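PDB 2WAO: endoglucanase E from Clostridium thermocellum, which probably removes acetyl groups from plant cell-wall polysaccharides through its C-terminal family 2 esterase domain, which also binds cellulose chains, while the full-length enzyme cleaves beta-1,4-glucan. Local coordinates for residues Y158-I161 / T162-L166. Numbering follows the deposited sequence.
Sequences YAAI and TARNL. With FMT (formic acid), chain I.
T162 has OG1 beside its backbone N (chi1 -67°), which turns the hydroxyl back onto Y158 O one turn earlier. R164 bends at chi3, and its guanidinium folds back over A160 and I161. T162 OG1 donates to Y158 O at 2.7 Å. T162 N donates to that same Y158 O at 2.9 Å. The two donors come from opposite faces of the carbonyl plane, so one oxygen is gripped twice and the buried hydroxyl has its acceptor within its own helix. The backbone bonds continue from A163 N to A159 O, R164 N to A160 O and N165 N to I161 O. One face of the R164 guanidinium covers A160 O and I161 CA. R164 NH1 lies 3.7 Å from A160 CB, and R164 NH2 lies 3.5 Å from I161 CG1. The edge carrying NE and NH2 holds a formate, probably from the crystallisation liquor. R164 NE donates to formate O2 at 2.9 Å and R164 NH2 to formate O1 at 2.9 Å. Both bonds are nearly straight (173° and 175°), a two-pronged grip that should fix the rotation of the group. NH1 bonds Y155 O, and the Y155 ring makes a cation-pi contact with R164. N165 lies alongside I161, pointing the same way, with N165 OD1 3.9 Å from I161 CG2. N165 OD1 is hydrogen-bonded to T324 OG1 on helix 313-331. That helix also packs against Y158, I161 and T162, while A159 touches F127 of strand 123-129. The backbone bonds within 158-165 are the i to i+4 bonds of an alpha-helix, with a threonine hydroxyl returned to the preceding turn. The short helix 158-165 leads into edge strand 168-174 of the parallel sheet in the SGNH-hydrolase (GDSL-like) alpha/beta fold.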
loop_
_atom_site.group_PDB
_atom_site.type_symbol
_atom_site.label_atom_id
_atom_site.label_comp_id
_atom_site.label_asym_id
_atom_site.label_seq_id
_atom_site.Cartn_x
_atom_site.Cartn_y
_atom_site.Cartn_z
ATOM N N TYR A 158 0.073 -1.150 8.212
ATOM C CA TYR A 158 0.640 -2.470 8.597
ATOM C C TYR A 158 1.526 -2.983 7.467
ATOM O O TYR A 158 2.515 -3.699 7.732
ATOM C CB TYR A 158 -0.451 -3.493 8.903
ATOM C CG TYR A 158 -1.183 -3.971 7.682
ATOM C CD1 TYR A 158 -0.833 -5.188 7.068
ATOM C CD2 TYR A 158 -2.208 -3.191 7.100
ATOM C CE1 TYR A 158 -1.465 -5.619 5.928
ATOM C CE2 TYR A 158 -2.865 -3.621 5.935
ATOM C CZ TYR A 158 -2.488 -4.833 5.375
ATOM O OH TYR A 158 -3.065 -5.297 4.231
ATOM N N ALA A 159 1.154 -2.688 6.219
ATOM C CA ALA A 159 1.894 -3.154 5.065
ATOM C C ALA A 159 3.313 -2.547 5.004
ATOM O O ALA A 159 4.323 -3.265 4.817
ATOM C CB ALA A 159 1.121 -2.837 3.804
ATOM N N ALA A 160 3.413 -1.219 5.194
ATOM C CA ALA A 160 4.727 -0.565 5.124
ATOM C C ALA A 160 5.609 -0.979 6.294
ATOM O O ALA A 160 6.834 -1.176 6.157
ATOM C CB ALA A 160 4.573 0.942 5.128
ATOM N N ILE A 161 4.980 -1.139 7.448
ATOM C CA ILE A 161 5.744 -1.456 8.643
ATOM C C ILE A 161 6.295 -2.921 8.496
ATOM O O ILE A 161 7.494 -3.211 8.814
ATOM C CB ILE A 161 4.828 -1.367 9.884
ATOM C CG1 ILE A 161 4.376 0.088 10.163
ATOM C CG2 ILE A 161 5.575 -1.980 11.123
ATOM C CD1 ILE A 161 3.172 0.134 11.148
ATOM N N THR A 162 5.437 -3.817 7.988
ATOM C CA THR A 162 5.821 -5.248 7.735
ATOM C C THR A 162 6.999 -5.290 6.724
ATOM O O THR A 162 7.979 -6.001 6.920
ATOM C CB THR A 162 4.579 -6.041 7.210
ATOM O OG1 THR A 162 3.596 -6.132 8.263
ATOM C CG2 THR A 162 4.957 -7.490 6.785
ATOM N N ALA A 163 6.902 -4.505 5.655
ATOM C CA ALA A 163 7.975 -4.464 4.676
ATOM C C ALA A 163 9.287 -3.967 5.305
ATOM O O ALA A 163 10.335 -4.571 5.055
ATOM C CB ALA A 163 7.585 -3.644 3.427
ATOM N N ARG A 164 9.229 -2.911 6.123
ATOM C CA ARG A 164 10.456 -2.420 6.767
ATOM C C ARG A 164 10.948 -3.514 7.732
ATOM O O ARG A 164 12.163 -3.766 7.757
ATOM C CB ARG A 164 10.234 -1.090 7.498
ATOM C CG ARG A 164 10.083 0.071 6.598
ATOM C CD ARG A 164 10.135 1.386 7.374
ATOM N NE ARG A 164 9.067 1.542 8.361
ATOM C CZ ARG A 164 7.859 2.058 8.100
ATOM N NH1 ARG A 164 7.508 2.417 6.857
ATOM N NH2 ARG A 164 6.984 2.168 9.078
ATOM N N ASN A 165 10.056 -4.169 8.474
ATOM C CA ASN A 165 10.453 -5.243 9.424
ATOM C C ASN A 165 11.255 -6.319 8.686
ATOM O O ASN A 165 12.238 -6.840 9.219
ATOM C CB ASN A 165 9.250 -5.964 10.094
ATOM C CG ASN A 165 8.544 -5.136 11.182
ATOM O OD1 ASN A 165 7.383 -5.449 11.577
ATOM N ND2 ASN A 165 9.198 -4.098 11.654
ATOM N N LEU A 166 10.837 -6.636 7.452
ATOM C CA LEU A 166 11.440 -7.717 6.653
ATOM C C LEU A 166 12.557 -7.303 5.713
ATOM O O LEU A 166 13.095 -8.149 4.980
ATOM C CB LEU A 166 10.360 -8.449 5.836
ATOM C CG LEU A 166 9.239 -9.109 6.653
ATOM C CD1 LEU A 166 8.053 -9.430 5.752
ATOM C CD2 LEU A 166 9.686 -10.342 7.402
HETATM C C FMT I . 8.653 0.490 11.716
HETATM O O1 FMT I . 7.798 1.407 11.801
HETATM O O2 FMT I . 9.663 0.479 10.964
#